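Local coordinates for hypothetical protein (PDB 4M8R) that is of unknown function but belongs to the DUF4784 family, joining an N-terminal immunoglobulin-like domain to a WD40-like domain, at the interface of chains A and B and the interface of chains A and C. Coordinates in Å, arbitrary orientation; residue numbers count along the deposited sequence, not the author numbering. Chains: chain A/B/C, hypothetical protein.

Contact 1: the interface of chains A and B. Residues chain A 136-137; chain B 407-411.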
loop_
_atom_site.group_PDB
_atom_site.type_symbol
_atom_site.label_atom_id
_atom_site.label_comp_id
_atom_site.label_asym_id
_atom_site.label_seq_id
_atom_site.Cartn_x
_atom_site.Cartn_y
_atom_site.Cartn_z
ATOM N N GLU A 136 12.314 11.051 -25.504
ATOM C CA GLU A 136 13.698 11.459 -25.771
ATOM C C GLU A 136 14.755 10.752 -24.908
ATOM O O GLU A 136 14.464 10.256 -23.815
ATOM C CB GLU A 136 13.837 12.986 -25.653
ATOM C CG GLU A 136 15.010 13.573 -26.431
ATOM C CD GLU A 136 14.615 14.769 -27.271
ATOM O OE1 GLU A 136 13.655 14.637 -28.058
ATOM O OE2 GLU A 136 15.263 15.834 -27.158
ATOM N N THR A 137 15.978 10.718 -25.442
ATOM C CA THR A 137 17.137 10.042 -24.845
ATOM C C THR A 137 16.978 8.522 -24.851
ATOM O O THR A 137 17.476 7.842 -23.952
ATOM C CB THR A 137 17.480 10.545 -23.413
ATOM O OG1 THR A 137 16.559 10.008 -22.454
ATOM C CG2 THR A 137 17.477 12.068 -23.344
ATOM N N ASP B 407 22.147 12.755 -24.523
ATOM C CA ASP B 407 21.755 14.136 -24.767
ATOM C C ASP B 407 20.318 14.215 -25.272
ATOM O O ASP B 407 19.864 13.349 -26.019
ATOM C CB ASP B 407 22.685 14.792 -25.800
ATOM C CG ASP B 407 24.156 14.771 -25.387
ATOM O OD1 ASP B 407 24.466 14.797 -24.169
ATOM O OD2 ASP B 407 25.008 14.740 -26.303
ATOM N N TYR B 408 19.609 15.257 -24.845
ATOM C CA TYR B 408 18.326 15.624 -25.433
ATOM C C TYR B 408 18.600 16.421 -26.710
ATOM O O TYR B 408 19.124 17.531 -26.645
ATOM C CB TYR B 408 17.514 16.481 -24.457
ATOM C CG TYR B 408 17.019 15.741 -23.237
ATOM C CD1 TYR B 408 17.847 15.538 -22.136
ATOM C CD2 TYR B 408 15.717 15.246 -23.181
ATOM C CE1 TYR B 408 17.395 14.863 -21.017
ATOM C CE2 TYR B 408 15.255 14.565 -22.070
ATOM C CZ TYR B 408 16.093 14.377 -20.989
ATOM O OH TYR B 408 15.631 13.694 -19.890
ATOM N N THR B 409 18.244 15.861 -27.863
ATOM C CA THR B 409 18.524 16.511 -29.146
ATOM C C THR B 409 17.600 17.702 -29.470
ATOM O O THR B 409 17.953 18.552 -30.287
ATOM C CB THR B 409 18.478 15.494 -30.305
ATOM O OG1 THR B 409 17.287 14.704 -30.205
ATOM C CG2 THR B 409 19.700 14.582 -30.258
ATOM N N ASP B 410 16.430 17.770 -28.841
ATOM C CA ASP B 410 15.528 18.915 -29.020
ATOM C C ASP B 410 15.976 20.161 -28.259
ATOM O O ASP B 410 15.479 21.257 -28.518
ATOM C CB ASP B 410 14.116 18.562 -28.546
ATOM C CG ASP B 410 13.430 17.554 -29.441
ATOM O OD1 ASP B 410 13.939 17.275 -30.550
ATOM O OD2 ASP B 410 12.365 17.046 -29.028
ATOM N N LEU B 411 16.907 19.993 -27.323
ATOM C CA LEU B 411 17.200 21.019 -26.326
ATOM C C LEU B 411 18.664 21.489 -26.372
ATOM O O LEU B 411 19.456 21.220 -25.457
ATOM C CB LEU B 411 16.838 20.485 -24.934
ATOM C CG LEU B 411 15.494 19.760 -24.816
ATOM C CD1 LEU B 411 15.310 19.263 -23.393
ATOM C CD2 LEU B 411 14.324 20.642 -25.224
#
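A:Glu136 and A:Thr137 meet the B:Tyr408 to B:Asp410 turn in one patch of a two-fold symmetric interface between identical chains, which joins A to B in the deposited assembly, though the structure alone does not show that the pair forms in solution. The A:Glu136 side chain starts with CG anti to its backbone N (chi1 -156°), bends at chi2 and passes slantwise across the tyrosine, with CG 3.7 Å from CD2 of B:Tyr408. At the tip, carboxylate oxygen OE2 accepts a nearly straight hydrogen bond from the backbone N of B:Asp410 (2.8 Å, 166° at H), on its syn side but 28° out of the carboxylate plane. The N of B:Thr409 is also near OE2, yet its N-H points away. The other oxygen, OE1, lies 2.9 Å from OD2 of B:Asp410; two carboxylate oxygens this close would probably repel unless a proton is shared, so the pair is doubtful as an attraction. Next to the glutamate, methyl CG2 of A:Thr137 sits over the centre of the B:Tyr408 ring, 3.4 Å from its centroid, a CH-pi contact. The patch thus joins an acidic tip to a backbone N-H and a methyl to an aromatic face, probably helping to fix how the two WD40-like domains pair.

Contact 2: the interface of chains A and B. Residues chain A 397, 406-409; chain B 136-137.
The phenol OH of A:Tyr408, whose ring meets B:Thr137, donates a 2.7 Å hydrogen bond to OD2 of A:Asp397 within its own chain, striking the carboxylate from above its plane, 42° out of it. OD1 of the same aspartate lies in plane at the ring edge. This second-shell bond ties the tip of the tyrosine to strand 394-399 and should limit the swing of the ring, presenting one face to chain B. Methyl CG2 of B:Thr137 rests 3.4 Å above the centre of that face, about equally far from all the ring carbons, a CH-pi contact. The methyl is placed there by chi1 of 76°, which sets it anti to the carbonyl carbon and turns hydroxyl OG1 back toward its own chain, where it donates to O of B:Glu136. Farther from the ring, CB of B:Thr137 packs against methyl CG2 of A:Thr406 at 3.8 Å, so the threonine touches both strand 404-407 and the following tyrosine. On the same face, toward the CD2 edge, CG of B:Glu136 lies 3.7 Å from CD2 of A:Tyr408. An alanine in place of A:Tyr408 would probably leave the B:Thr137 methyl without its aromatic seat, open a gap beside the B:Glu136 chain and deprive A:Asp397 of its phenol donor. The patch gives the A-B pair a largely apolar contact, B:Thr137 burying 92 Å² against chain A, and likely helps to set the register of the two chains.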
loop_
_atom_site.group_PDB
_atom_site.type_symbol
_atom_site.label_atom_id
_atom_site.label_comp_id
_atom_site.label_asym_id
_atom_site.label_seq_id
_atom_site.Cartn_x
_atom_site.Cartn_y
_atom_site.Cartn_z
ATOM N N ASP A 397 -4.260 10.469 -30.014
ATOM C CA ASP A 397 -4.816 10.223 -28.681
ATOM C C ASP A 397 -6.142 10.955 -28.518
ATOM O O ASP A 397 -6.264 12.110 -28.920
ATOM C CB ASP A 397 -3.861 10.725 -27.583
ATOM C CG ASP A 397 -2.792 9.713 -27.204
ATOM O OD1 ASP A 397 -2.774 8.581 -27.739
ATOM O OD2 ASP A 397 -1.957 10.064 -26.348
ATOM N N THR A 406 -5.543 14.504 -30.283
ATOM C CA THR A 406 -4.229 15.129 -30.403
ATOM C C THR A 406 -3.310 14.180 -31.170
ATOM O O THR A 406 -3.002 13.079 -30.703
ATOM C CB THR A 406 -3.623 15.447 -29.025
ATOM O OG1 THR A 406 -4.667 15.759 -28.097
ATOM C CG2 THR A 406 -2.667 16.620 -29.125
ATOM N N ASP A 407 -2.887 14.609 -32.352
ATOM C CA ASP A 407 -2.099 13.769 -33.244
ATOM C C ASP A 407 -0.633 13.726 -32.808
ATOM O O ASP A 407 -0.086 14.724 -32.333
ATOM C CB ASP A 407 -2.180 14.293 -34.687
ATOM C CG ASP A 407 -3.610 14.369 -35.219
ATOM O OD1 ASP A 407 -4.472 13.565 -34.803
ATOM O OD2 ASP A 407 -3.869 15.240 -36.072
ATOM N N TYR A 408 -0.011 12.563 -32.975
ATOM C CA TYR A 408 1.439 12.426 -32.867
ATOM C C TYR A 408 2.060 12.867 -34.191
ATOM O O TYR A 408 1.859 12.214 -35.214
ATOM C CB TYR A 408 1.819 10.972 -32.583
ATOM C CG TYR A 408 1.418 10.475 -31.209
ATOM C CD1 TYR A 408 0.124 10.030 -30.954
ATOM C CD2 TYR A 408 2.339 10.440 -30.168
ATOM C CE1 TYR A 408 -0.242 9.576 -29.698
ATOM C CE2 TYR A 408 1.986 9.987 -28.910
ATOM C CZ TYR A 408 0.696 9.557 -28.678
ATOM O OH TYR A 408 0.357 9.106 -27.427
ATOM N N THR A 409 2.803 13.970 -34.179
ATOM C CA THR A 409 3.378 14.515 -35.411
ATOM C C THR A 409 4.590 13.734 -35.941
ATOM O O THR A 409 4.920 13.834 -37.122
ATOM C CB THR A 409 3.761 15.999 -35.238
ATOM O OG1 THR A 409 4.500 16.165 -34.021
ATOM C CG2 THR A 409 2.509 16.871 -35.197
ATOM N N GLU B 136 5.278 14.006 -26.481
ATOM C CA GLU B 136 4.378 14.282 -27.606
ATOM C C GLU B 136 2.893 14.403 -27.233
ATOM O O GLU B 136 2.445 13.868 -26.213
ATOM C CB GLU B 136 4.577 13.234 -28.718
ATOM C CG GLU B 136 4.166 13.701 -30.111
ATOM C CD GLU B 136 5.218 13.408 -31.161
ATOM O OE1 GLU B 136 6.380 13.812 -30.947
ATOM O OE2 GLU B 136 4.888 12.791 -32.199
ATOM N N THR B 137 2.158 15.115 -28.090
ATOM C CA THR B 137 0.733 15.425 -27.919
ATOM C C THR B 137 0.494 16.375 -26.745
ATOM O O THR B 137 -0.545 16.299 -26.086
ATOM C CB THR B 137 -0.165 14.162 -27.783
ATOM O OG1 THR B 137 -0.038 13.591 -26.473
ATOM C CG2 THR B 137 0.177 13.121 -28.845
#

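Contact 3: the interface of chains A and C. Residues chain A 49, 51, 55-56, 59; chain C 240-243.
Polar contact between A:Arg49 and C:Pro240 links the end of strand 43-50 to the segment leaving strand 239-240 of chain C. Guanidinium nitrogen NH1 donates a hydrogen bond to the backbone O of C:Pro240 (2.8 Å, 148° at H), approaching from above the carbonyl plane, 39° out of it. The arginine leaves its backbone with CG anti to N (chi1 -174°) and bends at chi3, which brings the head over to chain C. Charge pairing is on the A side: NE of A:Arg49 and OE1 of A:Glu59 form a loose salt bridge at 3.6 Å, which would probably help to hold the guanidinium in place and offset the glutamate charge. Van der Waals contacts surround this bond. C:Pro242 hides 69 Å² and pushes its ring among several side chains of A: its CD lies off-centre over a face of the A:Arg49 guanidinium, its CG meets OD2 of A:Asp51 tip to tip at 3.6 Å, and CB of A:Pro55 is a loose neighbour of its CG, at 4.1 Å. The selenium of C:Met241, a selenomethionine, crosses the A:Glu59 chain at 3.7 Å from CG. The two-fold symmetry of the pair repeats the patch with the chains exchanged; the structure alone does not show that the pair forms in solution. The carboxylate of A:Glu59 reaches furthest toward the proline with OE1, 3.2 Å from CD of C:Pro242.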
loop_
_atom_site.group_PDB
_atom_site.type_symbol
_atom_site.label_atom_id
_atom_site.label_comp_id
_atom_site.label_asym_id
_atom_site.label_seq_id
_atom_site.Cartn_x
_atom_site.Cartn_y
_atom_site.Cartn_z
ATOM N N ARG A 49 21.180 -11.055 -3.649
ATOM C CA ARG A 49 21.252 -10.043 -2.595
ATOM C C ARG A 49 21.625 -8.708 -3.222
ATOM O O ARG A 49 22.617 -8.627 -3.936
ATOM C CB ARG A 49 22.304 -10.428 -1.566
ATOM C CG ARG A 49 22.355 -9.500 -0.358
ATOM C CD ARG A 49 23.735 -9.509 0.288
ATOM N NE ARG A 49 24.740 -8.892 -0.579
ATOM C CZ ARG A 49 26.046 -8.868 -0.327
ATOM N NH1 ARG A 49 26.536 -9.422 0.779
ATOM N NH2 ARG A 49 26.869 -8.289 -1.193
ATOM N N ASP A 51 21.545 -4.068 -2.918
ATOM C CA ASP A 51 21.361 -2.790 -2.231
ATOM C C ASP A 51 21.079 -1.721 -3.279
ATOM O O ASP A 51 21.968 -1.382 -4.053
ATOM C CB ASP A 51 22.634 -2.426 -1.469
ATOM C CG ASP A 51 23.074 -3.518 -0.520
ATOM O OD1 ASP A 51 22.381 -3.713 0.504
ATOM O OD2 ASP A 51 24.103 -4.178 -0.798
ATOM N N PRO A 55 23.950 0.631 1.389
ATOM C CA PRO A 55 23.558 -0.568 2.134
ATOM C C PRO A 55 22.898 -0.255 3.473
ATOM O O PRO A 55 23.392 0.568 4.235
ATOM C CB PRO A 55 24.886 -1.299 2.363
ATOM C CG PRO A 55 25.812 -0.758 1.330
ATOM C CD PRO A 55 25.403 0.672 1.148
ATOM N N LEU A 56 21.772 -0.910 3.730
ATOM C CA LEU A 56 21.103 -0.861 5.018
ATOM C C LEU A 56 20.504 -2.240 5.279
ATOM O O LEU A 56 20.253 -2.998 4.335
ATOM C CB LEU A 56 20.015 0.218 5.023
ATOM C CG LEU A 56 18.633 -0.102 4.418
ATOM C CD1 LEU A 56 17.651 1.022 4.721
ATOM C CD2 LEU A 56 18.696 -0.360 2.919
ATOM N N GLU A 59 18.483 -5.687 3.478
ATOM C CA GLU A 59 18.779 -5.495 2.062
ATOM C C GLU A 59 17.614 -6.036 1.223
ATOM O O GLU A 59 16.544 -6.326 1.750
ATOM C CB GLU A 59 20.072 -6.223 1.699
ATOM C CG GLU A 59 21.234 -5.914 2.624
ATOM C CD GLU A 59 22.490 -6.627 2.197
ATOM O OE1 GLU A 59 23.122 -6.189 1.214
ATOM O OE2 GLU A 59 22.841 -7.632 2.842
ATOM N N PRO C 240 24.755 -12.413 4.252
ATOM C CA PRO C 240 25.489 -11.431 5.045
ATOM C C PRO C 240 25.432 -10.039 4.432
ATOM O O PRO C 240 25.188 -9.903 3.232
ATOM C CB PRO C 240 26.929 -11.953 5.006
ATOM C CG PRO C 240 27.012 -12.732 3.737
ATOM C CD PRO C 240 25.647 -13.337 3.534
HETATM N N MSE C 241 25.666 -9.021 5.251
HETATM C CA MSE C 241 25.751 -7.650 4.771
HETATM C C MSE C 241 27.076 -7.459 4.095
HETATM O O MSE C 241 28.056 -8.096 4.476
HETATM C CB MSE C 241 25.684 -6.683 5.948
HETATM C CG MSE C 241 24.326 -6.713 6.639
HETATM SE SE MSE C 241 23.149 -5.405 5.769
HETATM C CE MSE C 241 23.768 -3.911 6.873
ATOM N N PRO C 242 27.144 -6.559 3.099
ATOM C CA PRO C 242 28.415 -6.222 2.467
ATOM C C PRO C 242 29.213 -5.254 3.335
ATOM O O PRO C 242 29.476 -4.123 2.931
ATOM C CB PRO C 242 27.977 -5.551 1.169
ATOM C CG PRO C 242 26.718 -4.856 1.548
ATOM C CD PRO C 242 26.032 -5.779 2.521
ATOM N N GLU C 243 29.575 -5.702 4.531
ATOM C CA GLU C 243 30.338 -4.894 5.470
ATOM C C GLU C 243 31.510 -5.720 5.972
ATOM O O GLU C 243 31.483 -6.945 5.875
ATOM C CB GLU C 243 29.456 -4.463 6.644
ATOM C CG GLU C 243 28.206 -3.687 6.240
ATOM C CD GLU C 243 28.503 -2.311 5.660
ATOM O OE1 GLU C 243 29.624 -1.795 5.857
ATOM O OE2 GLU C 243 27.606 -1.738 5.001
#

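Contacts 1 and 2 are symmetry twins: residues 136 and 137 of one copy meet the end of strand 404-407 and the following turn of the other. Their C-alpha centres are about 18 Å apart, so the two-fold interface includes this pair of related patches. Contact 3 lies about 36 Å from contact 1 and 45 Å from contact 2, shares no residues with them, and brings the immunoglobulin-like domain of A against the WD40-like domain of C. Chain A thus uses separate surfaces for B and C, which would allow two two-fold pairings to combine in the four-chain assembly; the structure alone does not show it in solution.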